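Side-chain contacts in putative D-lactate dehydrogenase (Chlamydomonas reinhardtii, PDB 4ZGS), which acts as the chloroplast pyruvate reductase of this alga, probably turning pyruvate into D-lactate with NADH: residues F301-H305 with T306-P310; Q353-A356 with D357-D361. All coordinates share one frame; numbering follows the deposited sequence.

Interaction 1. Residues F301-H305 with T306-P310; sequences FFVDH and TKFDP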
loop_
_atom_site.group_PDB
_atom_site.type_symbol
_atom_site.label_atom_id
_atom_site.label_comp_id
_atom_site.label_asym_id
_atom_site.label_seq_id
_atom_site.Cartn_x
_atom_site.Cartn_y
_atom_site.Cartn_z
ATOM N N PHE A 301 10.116 16.040 -8.027
ATOM C CA PHE A 301 10.492 14.754 -8.623
ATOM C C PHE A 301 11.960 14.321 -8.414
ATOM O O PHE A 301 12.846 15.123 -8.111
ATOM C CB PHE A 301 10.166 14.740 -10.111
ATOM C CG PHE A 301 8.732 14.416 -10.417
ATOM C CD1 PHE A 301 7.699 15.171 -9.884
ATOM C CD2 PHE A 301 8.411 13.335 -11.241
ATOM C CE1 PHE A 301 6.359 14.861 -10.182
ATOM C CE2 PHE A 301 7.081 13.024 -11.545
ATOM C CZ PHE A 301 6.056 13.787 -11.014
ATOM N N PHE A 302 12.186 13.024 -8.591
ATOM C CA PHE A 302 13.498 12.402 -8.423
ATOM C C PHE A 302 14.016 12.452 -6.985
ATOM O O PHE A 302 15.196 12.229 -6.729
ATOM C CB PHE A 302 14.526 13.084 -9.318
ATOM C CG PHE A 302 14.075 13.323 -10.730
ATOM C CD1 PHE A 302 13.939 12.268 -11.619
ATOM C CD2 PHE A 302 13.845 14.615 -11.181
ATOM C CE1 PHE A 302 13.554 12.496 -12.924
ATOM C CE2 PHE A 302 13.471 14.852 -12.489
ATOM C CZ PHE A 302 13.323 13.794 -13.367
ATOM N N VAL A 303 13.113 12.666 -6.047
ATOM C CA VAL A 303 13.450 12.654 -4.638
ATOM C C VAL A 303 12.510 11.692 -3.922
ATOM O O VAL A 303 11.308 11.666 -4.205
ATOM C CB VAL A 303 13.313 14.022 -3.979
ATOM C CG1 VAL A 303 13.532 13.869 -2.482
ATOM C CG2 VAL A 303 14.290 15.022 -4.570
ATOM N N ASP A 304 13.049 10.894 -3.008
ATOM C CA ASP A 304 12.176 10.143 -2.140
ATOM C C ASP A 304 11.949 10.962 -0.879
ATOM O O ASP A 304 12.788 10.989 0.001
ATOM C CB ASP A 304 12.786 8.787 -1.779
ATOM C CG ASP A 304 11.973 8.051 -0.716
ATOM O OD1 ASP A 304 10.829 8.460 -0.412
ATOM O OD2 ASP A 304 12.489 7.072 -0.155
ATOM N N HIS A 305 10.769 11.545 -0.754
ATOM C CA HIS A 305 10.465 12.405 0.391
ATOM C C HIS A 305 10.137 11.596 1.644
ATOM O O HIS A 305 9.984 12.180 2.702
ATOM C CB HIS A 305 9.307 13.353 0.076
ATOM C CG HIS A 305 9.584 14.252 -1.088
ATOM N ND1 HIS A 305 10.362 15.383 -0.988
ATOM C CD2 HIS A 305 9.193 14.180 -2.383
ATOM C CE1 HIS A 305 10.443 15.973 -2.169
ATOM N NE2 HIS A 305 9.736 15.266 -3.031
ATOM N N THR A 306 10.001 10.277 1.517
ATOM C CA THR A 306 9.716 9.410 2.655
ATOM C C THR A 306 10.933 9.272 3.582
ATOM O O THR A 306 10.829 8.748 4.697
ATOM C CB THR A 306 9.272 7.996 2.251
ATOM O OG1 THR A 306 10.410 7.251 1.788
ATOM C CG2 THR A 306 8.202 8.049 1.209
ATOM N N LYS A 307 12.088 9.700 3.109
ATOM C CA LYS A 307 13.281 9.641 3.943
ATOM C C LYS A 307 13.344 10.827 4.907
ATOM O O LYS A 307 14.132 10.825 5.818
ATOM C CB LYS A 307 14.528 9.579 3.057
ATOM C CG LYS A 307 14.812 10.860 2.280
ATOM C CD LYS A 307 15.978 10.626 1.308
ATOM C CE LYS A 307 16.171 11.756 0.300
ATOM N NZ LYS A 307 16.771 12.970 0.905
ATOM N N PHE A 308 12.498 11.827 4.709
ATOM C CA PHE A 308 12.484 13.002 5.577
ATOM C C PHE A 308 11.401 12.885 6.678
ATOM O O PHE A 308 10.314 12.301 6.474
ATOM C CB PHE A 308 12.234 14.279 4.768
ATOM C CG PHE A 308 13.295 14.590 3.733
ATOM C CD1 PHE A 308 14.538 15.087 4.096
ATOM C CD2 PHE A 308 13.029 14.375 2.363
ATOM C CE1 PHE A 308 15.508 15.380 3.109
ATOM C CE2 PHE A 308 13.964 14.664 1.401
ATOM C CZ PHE A 308 15.201 15.163 1.768
ATOM N N ASP A 309 11.687 13.453 7.840
ATOM C CA ASP A 309 10.641 13.621 8.831
ATOM C C ASP A 309 9.483 14.415 8.245
ATOM O O ASP A 309 9.703 15.396 7.535
ATOM C CB ASP A 309 11.179 14.346 10.057
ATOM C CG ASP A 309 10.127 14.516 11.120
ATOM O OD1 ASP A 309 9.997 13.595 11.957
ATOM O OD2 ASP A 309 9.413 15.547 11.093
ATOM N N PRO A 310 8.243 14.030 8.582
ATOM C CA PRO A 310 7.043 14.686 8.038
ATOM C C PRO A 310 7.075 16.206 8.237
ATOM O O PRO A 310 6.578 16.972 7.411
ATOM C CB PRO A 310 5.898 14.033 8.830
ATOM C CG PRO A 310 6.422 12.681 9.222
ATOM C CD PRO A 310 7.903 12.911 9.486
#

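Interaction 2. Residues Q353-A356 with D357-D361; sequences QNIA and DYVLD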
loop_
_atom_site.group_PDB
_atom_site.type_symbol
_atom_site.label_atom_id
_atom_site.label_comp_id
_atom_site.label_asym_id
_atom_site.label_seq_id
_atom_site.Cartn_x
_atom_site.Cartn_y
_atom_site.Cartn_z
ATOM N N GLN A 353 30.579 8.993 -25.852
ATOM C CA GLN A 353 30.973 9.522 -27.162
ATOM C C GLN A 353 31.066 11.059 -27.105
ATOM O O GLN A 353 31.945 11.653 -27.711
ATOM C CB GLN A 353 29.978 9.068 -28.237
ATOM C CG GLN A 353 30.272 9.535 -29.666
ATOM C CD GLN A 353 31.483 8.864 -30.338
ATOM O OE1 GLN A 353 31.551 7.635 -30.465
ATOM N NE2 GLN A 353 32.430 9.683 -30.789
ATOM N N ASN A 354 30.177 11.698 -26.348
ATOM C CA ASN A 354 30.264 13.145 -26.137
ATOM C C ASN A 354 31.581 13.495 -25.438
ATOM O O ASN A 354 32.232 14.471 -25.802
ATOM C CB ASN A 354 29.102 13.683 -25.285
ATOM C CG ASN A 354 27.833 13.975 -26.094
ATOM O OD1 ASN A 354 27.845 14.032 -27.336
ATOM N ND2 ASN A 354 26.729 14.196 -25.376
ATOM N N ILE A 355 31.944 12.716 -24.411
ATOM C CA ILE A 355 33.208 12.921 -23.711
ATOM C C ILE A 355 34.394 12.706 -24.653
ATOM O O ILE A 355 35.309 13.521 -24.691
ATOM C CB ILE A 355 33.434 11.960 -22.519
ATOM C CG1 ILE A 355 32.250 11.906 -21.532
ATOM C CG2 ILE A 355 34.796 12.285 -21.880
ATOM C CD1 ILE A 355 31.863 13.212 -20.895
ATOM N N ALA A 356 34.368 11.602 -25.402
ATOM C CA ALA A 356 35.483 11.226 -26.263
ATOM C C ALA A 356 35.711 12.285 -27.319
ATOM O O ALA A 356 36.855 12.698 -27.533
ATOM C CB ALA A 356 35.243 9.882 -26.905
ATOM N N ASP A 357 34.637 12.749 -27.957
ATOM C CA ASP A 357 34.766 13.780 -28.994
ATOM C C ASP A 357 35.422 15.034 -28.440
ATOM O O ASP A 357 36.290 15.629 -29.100
ATOM C CB ASP A 357 33.414 14.188 -29.573
ATOM C CG ASP A 357 32.761 13.103 -30.390
ATOM O OD1 ASP A 357 33.434 12.115 -30.779
ATOM O OD2 ASP A 357 31.556 13.282 -30.657
ATOM N N TYR A 358 34.990 15.421 -27.233
ATOM C CA TYR A 358 35.556 16.556 -26.511
ATOM C C TYR A 358 37.065 16.353 -26.312
ATOM O O TYR A 358 37.852 17.241 -26.619
ATOM C CB TYR A 358 34.866 16.785 -25.148
ATOM C CG TYR A 358 35.686 17.724 -24.293
ATOM C CD1 TYR A 358 35.755 19.077 -24.616
ATOM C CD2 TYR A 358 36.419 17.267 -23.199
ATOM C CE1 TYR A 358 36.524 19.955 -23.879
ATOM C CE2 TYR A 358 37.188 18.144 -22.449
ATOM C CZ TYR A 358 37.234 19.489 -22.799
ATOM O OH TYR A 358 37.994 20.383 -22.079
ATOM N N VAL A 359 37.443 15.195 -25.771
ATOM C CA VAL A 359 38.837 14.837 -25.519
ATOM C C VAL A 359 39.700 14.791 -26.806
ATOM O O VAL A 359 40.871 15.208 -26.830
ATOM C CB VAL A 359 38.929 13.452 -24.840
ATOM C CG1 VAL A 359 40.408 13.000 -24.796
ATOM C CG2 VAL A 359 38.286 13.478 -23.424
ATOM N N LEU A 360 39.094 14.280 -27.873
ATOM C CA LEU A 360 39.762 14.094 -29.142
ATOM C C LEU A 360 39.602 15.345 -29.959
ATOM O O LEU A 360 40.019 15.405 -31.118
ATOM C CB LEU A 360 39.177 12.898 -29.878
ATOM C CG LEU A 360 39.538 11.579 -29.219
ATOM C CD1 LEU A 360 39.109 10.411 -30.102
ATOM C CD2 LEU A 360 41.052 11.583 -28.961
ATOM N N ASP A 361 38.977 16.352 -29.361
ATOM C CA ASP A 361 38.906 17.640 -30.030
ATOM C C ASP A 361 38.093 17.636 -31.325
ATOM O O ASP A 361 38.337 18.452 -32.212
ATOM C CB ASP A 361 40.317 18.136 -30.316
ATOM C CG ASP A 361 40.364 19.615 -30.543
ATOM O OD1 ASP A 361 39.415 20.294 -30.092
ATOM O OD2 ASP A 361 41.337 20.094 -31.181
#

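Interaction 1. Residues F301-H305 with T306-P310
Asp304 and Thr306 meet through their side chains at the entry to a short 3-10 turn. OD1 of Asp304 takes two hydrogen bonds. The backbone N of Thr306, 2.8 Å from Asp304 OD1, comes in from above the carboxylate plane and makes an Asx turn. Thr306 OG1 donates to Asp304 OD1 at 2.5 Å, meeting the carboxylate oxygen on its syn lone pair. With Thr306 OG1 set between its own backbone N and carbonyl carbon (chi1 75°), hydroxyl and amide of one residue reach the same oxygen. Aspartate suits the place because its short side chain brings the carboxylate just as far as the amide and hydroxyl two residues on.

Two backbone bonds run three residues on: Phe308 N to His305 O at 3.2 Å, and a weak one from Lys307 N to Asp304 O at 3.4 Å. The methylenes of Lys307 lie alongside that second carbonyl, CG being 3.1 Å from Asp304 O.

Apolar packing centres on CG1 of Val303. Val303 CG1 meets the edge of the Phe308 ring, 4.0 Å from Phe308 CE2, and also sits over one face of the His305 imidazole, 3.7 Å above its plane.

Neighbouring chains close around the turn. The His305 ring, held through NE2 by Leu300 O, meets Tyr166 of the second subunit at a steep angle, while Thr306 O accepts from Arg160 NH2 of the third.

Doubly gripped, OD1 would be fixed against rotation of the carboxylate, and the donors would probably steady its negative charge, giving this surface turn a defined shape where subunits meet.

Interaction 2. Residues Q353-A356 with D357-D361
Gln353 and Asp357, one helical turn apart, are joined by a side-chain hydrogen bond, NE2 of Gln353 standing 2.6 Å from Asp357 OD1. The carboxylate oxygen lies in the plane of the glutamine amide but is approached on its syn side from 34° out of the carboxylate plane, and the N-H points at it along a markedly bent line. The two flat groups are turned 49° against each other. Glutamine is long enough to curl back: the kink at its second torsion (chi2 71°) swings the amide along the helix to its partner. Asp357 OD1 also has a long, weak ion pair with Arg362. Replacing Asp357 by an alanine would probably leave the Gln353 amide without this acceptor and free to turn, and Arg362 without its distant counter-charge.

Beneath the side chains runs the usual i to i+4 ladder, with Asp357 N to Gln353 O and Val359 N to Ile355 O both at 2.9 Å. Leu360 N reaches Ala356 O at 2.8 Å, after which Asp361 turns to positive phi and ends the helix in a Schellman motif.

On another side of the helix, Ile355 CG2 touches Val359 CG2 at 4.0 Å. Both residues are branched at CB, which puts a methyl from each where the two can meet across one turn.

Ile355 and Tyr358 pack on Leu105 of strand 105-108, whereas Val359 and Leu360 lean on Val32 of helix 26-33. Buried Asn354 bonds Asn366 and the carbonyl of Arg130, so the last turns of helix 341-359 are fastened to the five-stranded domain.

In the fold
The two contacts belong to different lobes of the chain, their centres 37 Å apart and their nearest atoms about 18 Å apart. Interaction 1 lies in the loop after strand 286-291 of the six-stranded, Rossmann-type sheet of the coenzyme domain. Interaction 2 ends helix 341-359, with which the chain has returned to the other domain, as is usual in the D-2-hydroxyacid dehydrogenase family. Neither reaches the NAD site, to which Ala188, Ile189 and Asp208 belong. Their surroundings differ as well: residues 301-310 are met by all three other subunits of the tetramer, whereas residues 353-361 pack within their own chain, with no other subunit touching them.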